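PDB 6WY9: acyl-CoA dehydrogenase domain protein Tcur3481 from Thermomonospora curvata, which binds FAD and is probably an acyl-CoA dehydrogenase. Local coordinates for residues B[106-111]-B[115-120]; B[98-103]-B[216-221]. All blocks are in the same frame, centred on the assembly; numbering follows the deposited sequence.

Contact 1: residues B[106-111]-B[115-120]; sequences RDLLPG and GSRRLT
Arg117 folds back over Leu108 and Gly111 in a tight helix-to-strand connection near the protein surface. Here the short helix 109-113 gives way to strand 118-122, which enters the beta sheet beside strand 160-169. Gly115 is the first residue to leave the helix and has positive phi. Just after it, Arg117 N donates a weak hydrogen bond to Gly111 O (3.0 Å, N-H...O angle 131°). Ser116 OG sits near the same carbonyl, but its hydrogen bond goes to Asp114.

Arg117 CB rests on Gly111 C at 3.5 Å. From there the chain leaves anti to its own backbone nitrogen (chi1 -180°) and bends at chi3. This brings NE and the guanidinium to Leu108, whose side chain the arginine crosses at about a right angle. Leu108 CD2 lies over one face of the guanidinium, 3.5 Å above the plane and toward its rim. Arg117 CD packs on Leu108 CB at 3.7 Å. Arg117 NE comes within 2.9 Å of Leu108 O. A side chain on Gly111 would run into NE, so the close fit depends on the bare glycine.

Water 1 ties the corner together. It accepts from Arg117 NH1 (2.8 Å) and from Gly111 N (2.9 Å), and it donates to Asp107 O. The other terminal nitrogen, NH2, is hydrogen-bonded to His162 on strand 160-169. A leucine in place of Arg117 would probably leave His162 NE2 without this donor and cost water 1 one of its three partners.

The chemistry is thus mixed: one guanidinium offers a flat face to a leucine methyl and its N-H groups to a water and a histidine. This fixes the rotation of the head and joins the turn to the neighbouring strand.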
ATOM      1  N   ARG B 106     -18.651  35.112  23.801  1.00 64.36           N
ATOM      2  CA  ARG B 106     -17.974  34.401  24.892  1.00 64.99           C
ATOM      3  C   ARG B 106     -18.868  34.236  26.120  1.00 65.20           C
ATOM      4  O   ARG B 106     -18.616  33.351  26.948  1.00 63.90           O
ATOM      5  CB  ARG B 106     -16.681  35.122  25.289  1.00 69.42           C
ATOM      6  CG  ARG B 106     -15.570  35.013  24.238  1.00 72.57           C
ATOM      7  CD  ARG B 106     -14.257  35.672  24.698  1.00 79.56           C
ATOM      8  NE  ARG B 106     -14.182  37.101  24.380  1.00 88.46           N
ATOM      9  CZ  ARG B 106     -14.086  38.086  25.272  1.00 95.36           C
ATOM     10  NH1 ARG B 106     -14.052  37.818  26.575  1.00 96.89           N
ATOM     11  NH2 ARG B 106     -14.020  39.347  24.861  1.00100.21           N
ATOM     12  N   ASP B 107     -19.903  35.063  26.264  1.00 66.35           N
ATOM     13  CA  ASP B 107     -20.839  34.836  27.358  1.00 67.00           C
ATOM     14  C   ASP B 107     -21.612  33.529  27.220  1.00 63.14           C
ATOM     15  O   ASP B 107     -22.245  33.096  28.191  1.00 62.81           O
ATOM     16  CB  ASP B 107     -21.801  36.022  27.477  1.00 73.19           C
ATOM     17  CG  ASP B 107     -21.140  37.228  28.112  1.00 79.15           C
ATOM     18  OD1 ASP B 107     -20.178  37.023  28.881  1.00 78.97           O
ATOM     19  OD2 ASP B 107     -21.569  38.373  27.839  1.00 84.77           O
ATOM     20  N   LEU B 108     -21.554  32.865  26.059  1.00 59.87           N
ATOM     21  CA  LEU B 108     -22.188  31.555  25.938  1.00 58.26           C
ATOM     22  C   LEU B 108     -21.371  30.435  26.588  1.00 57.34           C
ATOM     23  O   LEU B 108     -21.890  29.322  26.764  1.00 55.52           O
ATOM     24  CB  LEU B 108     -22.434  31.222  24.451  1.00 56.88           C
ATOM     25  CG  LEU B 108     -23.253  32.195  23.585  1.00 58.51           C
ATOM     26  CD1 LEU B 108     -23.265  31.710  22.141  1.00 57.28           C
ATOM     27  CD2 LEU B 108     -24.664  32.256  24.081  1.00 59.75           C
ATOM     28  N   LEU B 109     -20.102  30.687  26.926  1.00 58.18           N
ATOM     29  CA  LEU B 109     -19.171  29.611  27.278  1.00 55.49           C
ATOM     30  C   LEU B 109     -19.482  29.033  28.661  1.00 54.67           C
ATOM     31  O   LEU B 109     -19.361  27.818  28.869  1.00 52.54           O
ATOM     32  CB  LEU B 109     -17.722  30.126  27.200  1.00 56.59           C
ATOM     33  CG  LEU B 109     -17.258  30.497  25.766  1.00 56.08           C
ATOM     34  CD1 LEU B 109     -15.850  31.135  25.653  1.00 56.63           C
ATOM     35  CD2 LEU B 109     -17.358  29.267  24.853  1.00 53.40           C
ATOM     36  N   PRO B 110     -19.856  29.855  29.639  1.00 55.89           N
ATOM     37  CA  PRO B 110     -20.256  29.272  30.926  1.00 56.13           C
ATOM     38  C   PRO B 110     -21.292  28.171  30.771  1.00 55.33           C
ATOM     39  O   PRO B 110     -21.166  27.132  31.427  1.00 55.16           O
ATOM     40  CB  PRO B 110     -20.784  30.490  31.692  1.00 58.60           C
ATOM     41  CG  PRO B 110     -19.872  31.585  31.193  1.00 59.22           C
ATOM     42  CD  PRO B 110     -19.820  31.330  29.712  1.00 57.45           C
ATOM     43  N   GLY B 111     -22.299  28.352  29.908  1.00 55.03           N
ATOM     44  CA  GLY B 111     -23.286  27.302  29.720  1.00 54.93           C
ATOM     45  C   GLY B 111     -22.705  26.046  29.081  1.00 53.55           C
ATOM     46  O   GLY B 111     -23.219  24.942  29.291  1.00 55.15           O
ATOM     47  N   GLY B 115     -22.577  22.267  31.129  1.00 56.31           N
ATOM     48  CA  GLY B 115     -23.321  21.216  30.449  1.00 57.49           C
ATOM     49  C   GLY B 115     -24.702  21.574  29.918  1.00 58.21           C
ATOM     50  O   GLY B 115     -25.315  20.743  29.239  1.00 59.90           O
ATOM     51  N   SER B 116     -25.214  22.782  30.181  1.00 55.61           N
ATOM     52  CA  SER B 116     -26.560  23.139  29.741  1.00 55.19           C
ATOM     53  C   SER B 116     -26.641  23.597  28.290  1.00 54.17           C
ATOM     54  O   SER B 116     -27.755  23.706  27.765  1.00 56.16           O
ATOM     55  CB  SER B 116     -27.117  24.242  30.645  1.00 58.53           C
ATOM     56  OG  SER B 116     -26.196  25.310  30.692  1.00 58.67           O
ATOM     57  N   ARG B 117     -25.513  23.878  27.641  1.00 51.37           N
ATOM     58  CA  ARG B 117     -25.476  24.497  26.313  1.00 52.57           C
ATOM     59  C   ARG B 117     -24.531  23.718  25.419  1.00 50.25           C
ATOM     60  O   ARG B 117     -23.328  23.666  25.693  1.00 51.13           O
ATOM     61  CB  ARG B 117     -25.000  25.947  26.379  1.00 54.89           C
ATOM     62  CG  ARG B 117     -24.951  26.641  25.021  1.00 56.88           C
ATOM     63  CD  ARG B 117     -24.321  28.053  25.072  1.00 58.95           C
ATOM     64  NE  ARG B 117     -24.724  28.812  26.259  1.00 61.48           N
ATOM     65  CZ  ARG B 117     -25.807  29.576  26.342  1.00 64.80           C
ATOM     66  NH1 ARG B 117     -26.055  30.230  27.464  1.00 65.25           N
ATOM     67  NH2 ARG B 117     -26.639  29.688  25.315  1.00 66.64           N
ATOM     68  N   ARG B 118     -25.064  23.133  24.351  1.00 48.30           N
ATOM     69  CA  ARG B 118     -24.239  22.444  23.366  1.00 46.51           C
ATOM     70  C   ARG B 118     -24.258  23.227  22.063  1.00 45.98           C
ATOM     71  O   ARG B 118     -25.137  24.058  21.817  1.00 45.83           O
ATOM     72  CB  ARG B 118     -24.705  21.013  23.112  1.00 46.19           C
ATOM     73  CG  ARG B 118     -24.638  20.100  24.365  1.00 49.98           C
ATOM     74  CD  ARG B 118     -24.632  18.622  24.003  1.00 51.64           C
ATOM     75  NE  ARG B 118     -25.792  18.192  23.209  1.00 53.39           N
ATOM     76  CZ  ARG B 118     -26.830  17.530  23.721  1.00 56.79           C
ATOM     77  NH1 ARG B 118     -26.846  17.231  25.017  1.00 59.01           N
ATOM     78  NH2 ARG B 118     -27.857  17.171  22.949  1.00 57.74           N
ATOM     79  N   LEU B 119     -23.285  22.912  21.219  1.00 46.71           N
ATOM     80  CA  LEU B 119     -23.077  23.594  19.957  1.00 47.80           C
ATOM     81  C   LEU B 119     -22.785  22.544  18.910  1.00 46.56           C
ATOM     82  O   LEU B 119     -22.518  21.380  19.227  1.00 44.64           O
ATOM     83  CB  LEU B 119     -21.909  24.582  20.040  1.00 50.06           C
ATOM     84  CG  LEU B 119     -22.134  25.608  21.151  1.00 55.07           C
ATOM     85  CD1 LEU B 119     -20.808  26.199  21.555  1.00 56.46           C
ATOM     86  CD2 LEU B 119     -23.010  26.641  20.540  1.00 57.90           C
ATOM     87  N   THR B 120     -22.829  22.959  17.650  1.00 46.26           N
ATOM     88  CA  THR B 120     -22.203  22.145  16.618  1.00 45.79           C
ATOM     89  C   THR B 120     -21.631  23.091  15.574  1.00 45.97           C
ATOM     90  O   THR B 120     -21.786  24.314  15.655  1.00 44.79           O
ATOM     91  CB  THR B 120     -23.193  21.116  16.022  1.00 45.51           C
ATOM     92  OG1 THR B 120     -22.515  20.314  15.051  1.00 43.16           O
ATOM     93  CG2 THR B 120     -24.406  21.825  15.368  1.00 46.40           C
TER
HETATM   94  O   HOH W   1     -23.734  30.652  28.987  1.00 47.98           O

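Contact 2: residues B[98-103]-B[216-221]; sequences AEHGTA and LPWTLD
His100 points the edge of its ring at the face of Trp218 in a T-shaped stack. The pair joins two helices of the acyl-CoA dehydrogenase fold: the end of helix 87-100, in the N-terminal helical part, and the start of the long helix 215-248, in the C-terminal part. The ring planes stand at 67°, and the centroids of the imidazole and the five-membered indole ring are 4.4 Å apart.

This is the tight side. The Trp218 ring extends from CB on the side away from the backbone N, toward helix 87-100, where it also touches Leu95. The backbone of His100 is hydrogen-bonded to Gly212, and its side chain also touches Ala214.

The other side is looser. Glu99 is exposed to solvent and meets the indole mainly through CB and CG. Its CB makes a CH-pi contact with the six-membered ring, 4.2 Å from the centroid and 23° off the normal. It lies over the same face that receives the histidine. Glu99 CG follows at 3.9 Å from Trp218 CZ2, and the bend at chi2 carries the carboxylate out beyond the CZ2 rim, nearly parallel to the ring.

The closest touch belongs to the imidazole: His100 NE2 sits 3.0 Å from Trp218 CG and 3.1 Å from Trp218 CD2, above the bond between them.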
ATOM      1  N   ALA B  98     -14.024  31.149  22.032  1.00 52.73           N
ATOM      2  CA  ALA B  98     -13.116  31.660  23.047  1.00 53.99           C
ATOM      3  C   ALA B  98     -12.015  32.472  22.398  1.00 57.93           C
ATOM      4  O   ALA B  98     -11.634  33.526  22.903  1.00 61.16           O
ATOM      5  CB  ALA B  98     -12.542  30.504  23.863  1.00 52.26           C
ATOM      6  N   GLU B  99     -11.537  32.032  21.240  1.00 58.96           N
ATOM      7  CA  GLU B  99     -10.389  32.668  20.633  1.00 64.45           C
ATOM      8  C   GLU B  99     -10.746  33.711  19.585  1.00 61.93           C
ATOM      9  O   GLU B  99      -9.892  34.535  19.248  1.00 64.26           O
ATOM     10  CB  GLU B  99      -9.490  31.600  20.000  1.00 71.20           C
ATOM     11  CG  GLU B  99      -8.155  32.160  19.518  1.00 83.02           C
ATOM     12  CD  GLU B  99      -7.068  32.223  20.599  1.00 91.69           C
ATOM     13  OE1 GLU B  99      -5.959  32.707  20.283  1.00 97.68           O
ATOM     14  OE2 GLU B  99      -7.310  31.777  21.744  1.00 92.72           O
ATOM     15  N   HIS B 100     -11.964  33.685  19.036  1.00 59.23           N
ATOM     16  CA  HIS B 100     -12.320  34.581  17.940  1.00 60.93           C
ATOM     17  C   HIS B 100     -13.674  35.246  18.114  1.00 63.19           C
ATOM     18  O   HIS B 100     -14.082  36.015  17.232  1.00 65.13           O
ATOM     19  CB  HIS B 100     -12.323  33.836  16.604  1.00 61.01           C
ATOM     20  CG  HIS B 100     -11.013  33.201  16.267  1.00 60.74           C
ATOM     21  ND1 HIS B 100      -9.983  33.894  15.660  1.00 64.62           N
ATOM     22  CD2 HIS B 100     -10.560  31.943  16.463  1.00 58.77           C
ATOM     23  CE1 HIS B 100      -8.957  33.078  15.487  1.00 64.66           C
ATOM     24  NE2 HIS B 100      -9.286  31.890  15.962  1.00 61.03           N
ATOM     25  N   GLY B 101     -14.378  35.000  19.246  1.00 66.35           N
ATOM     26  CA  GLY B 101     -15.693  35.572  19.439  1.00 67.44           C
ATOM     27  C   GLY B 101     -15.663  36.960  20.051  1.00 71.46           C
ATOM     28  O   GLY B 101     -14.643  37.403  20.572  1.00 73.25           O
ATOM     29  N   THR B 102     -16.802  37.648  19.945  1.00 73.37           N
ATOM     30  CA  THR B 102     -17.042  38.872  20.701  1.00 76.70           C
ATOM     31  C   THR B 102     -17.284  38.543  22.175  1.00 74.60           C
ATOM     32  O   THR B 102     -17.490  37.385  22.562  1.00 71.34           O
ATOM     33  CB  THR B 102     -18.261  39.627  20.164  1.00 80.61           C
ATOM     34  OG1 THR B 102     -19.451  38.864  20.414  1.00 78.85           O
ATOM     35  CG2 THR B 102     -18.134  39.892  18.666  1.00 81.55           C
ATOM     36  N   ALA B 103     -17.272  39.589  23.000  1.00 77.17           N
ATOM     37  CA  ALA B 103     -17.652  39.441  24.400  1.00 76.03           C
ATOM     38  C   ALA B 103     -19.023  38.792  24.517  1.00 76.87           C
ATOM     39  O   ALA B 103     -19.202  37.829  25.269  1.00 70.78           O
ATOM     40  CB  ALA B 103     -17.627  40.798  25.099  1.00 79.96           C
ATOM     41  N   LEU B 216     -12.282  31.281  10.575  1.00 45.52           N
ATOM     42  CA  LEU B 216     -12.545  30.103   9.718  1.00 45.97           C
ATOM     43  C   LEU B 216     -11.304  29.248   9.562  1.00 44.41           C
ATOM     44  O   LEU B 216     -11.356  28.045   9.889  1.00 42.42           O
ATOM     45  CB  LEU B 216     -13.095  30.548   8.360  1.00 48.87           C
ATOM     46  CG  LEU B 216     -13.317  29.331   7.425  1.00 51.24           C
ATOM     47  CD1 LEU B 216     -14.133  28.249   8.085  1.00 49.41           C
ATOM     48  CD2 LEU B 216     -13.956  29.689   6.060  1.00 53.14           C
ATOM     49  N   PRO B 217     -10.172  29.763   9.066  1.00 44.11           N
ATOM     50  CA  PRO B 217      -9.008  28.869   8.911  1.00 44.20           C
ATOM     51  C   PRO B 217      -8.540  28.322  10.246  1.00 45.55           C
ATOM     52  O   PRO B 217      -8.105  27.173  10.318  1.00 46.33           O
ATOM     53  CB  PRO B 217      -7.940  29.751   8.237  1.00 42.91           C
ATOM     54  CG  PRO B 217      -8.541  31.185   8.177  1.00 45.05           C
ATOM     55  CD  PRO B 217      -9.837  31.192   8.909  1.00 45.34           C
ATOM     56  N   TRP B 218      -8.630  29.121  11.319  1.00 46.90           N
ATOM     57  CA  TRP B 218      -8.281  28.615  12.644  1.00 47.58           C
ATOM     58  C   TRP B 218      -9.182  27.447  13.045  1.00 45.91           C
ATOM     59  O   TRP B 218      -8.717  26.406  13.544  1.00 44.27           O
ATOM     60  CB  TRP B 218      -8.396  29.742  13.652  1.00 51.80           C
ATOM     61  CG  TRP B 218      -7.800  29.470  14.947  1.00 57.67           C
ATOM     62  CD1 TRP B 218      -6.520  29.738  15.326  1.00 61.94           C
ATOM     63  CD2 TRP B 218      -8.461  28.932  16.093  1.00 59.78           C
ATOM     64  NE1 TRP B 218      -6.333  29.382  16.640  1.00 64.23           N
ATOM     65  CE2 TRP B 218      -7.512  28.883  17.135  1.00 62.75           C
ATOM     66  CE3 TRP B 218      -9.758  28.479  16.339  1.00 60.52           C
ATOM     67  CZ2 TRP B 218      -7.820  28.405  18.406  1.00 63.04           C
ATOM     68  CZ3 TRP B 218     -10.063  28.004  17.610  1.00 61.32           C
ATOM     69  CH2 TRP B 218      -9.099  27.978  18.625  1.00 62.28           C
ATOM     70  N   THR B 219     -10.484  27.614  12.855  1.00 45.00           N
ATOM     71  CA  THR B 219     -11.395  26.565  13.275  1.00 43.98           C
ATOM     72  C   THR B 219     -11.181  25.299  12.449  1.00 42.80           C
ATOM     73  O   THR B 219     -11.258  24.189  12.978  1.00 42.94           O
ATOM     74  CB  THR B 219     -12.839  27.073  13.196  1.00 43.28           C
ATOM     75  OG1 THR B 219     -12.979  28.181  14.078  1.00 46.44           O
ATOM     76  CG2 THR B 219     -13.813  25.990  13.661  1.00 42.93           C
ATOM     77  N   LEU B 220     -10.861  25.439  11.164  1.00 44.79           N
ATOM     78  CA  LEU B 220     -10.606  24.251  10.350  1.00 44.21           C
ATOM     79  C   LEU B 220      -9.356  23.504  10.827  1.00 44.85           C
ATOM     80  O   LEU B 220      -9.347  22.269  10.890  1.00 44.04           O
ATOM     81  CB  LEU B 220     -10.488  24.640   8.874  1.00 43.59           C
ATOM     82  CG  LEU B 220     -11.771  25.162   8.214  1.00 43.63           C
ATOM     83  CD1 LEU B 220     -11.444  25.771   6.863  1.00 42.85           C
ATOM     84  CD2 LEU B 220     -12.824  24.062   8.058  1.00 41.97           C
ATOM     85  N   ASP B 221      -8.284  24.230  11.162  1.00 43.35           N
ATOM     86  CA  ASP B 221      -7.093  23.566  11.699  1.00 44.47           C
ATOM     87  C   ASP B 221      -7.370  22.853  13.028  1.00 41.28           C
ATOM     88  O   ASP B 221      -6.899  21.726  13.259  1.00 39.59           O
ATOM     89  CB  ASP B 221      -5.981  24.584  11.875  1.00 49.18           C
ATOM     90  CG  ASP B 221      -5.276  24.875  10.565  1.00 56.55           C
ATOM     91  OD1 ASP B 221      -5.490  24.109   9.592  1.00 58.52           O
ATOM     92  OD2 ASP B 221      -4.515  25.849  10.526  1.00 59.76           O
TER

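Overall arrangement
Along the chain the order is 98-103, 106-111, 115-120 and then 216-221. Contact 1 is therefore local and falls wholly within the span that contact 2 bridges. Their centres are 15 Å apart, and they touch directly: Leu109 CD1 packs on Ala98 CA at 3.8 Å. Helix 87-100 is the shared element. Its end takes part in contact 2, while its side chains Ala94 and Ala98 receive Leu109. Contact 2 packs the last turn of helix 87-100 against the start of helix 215-248. Both are structural packing away from the annotated flavin sites: contact 1 at the entry to the sheet, contact 2 where the N-terminal helices meet the C-terminal ones.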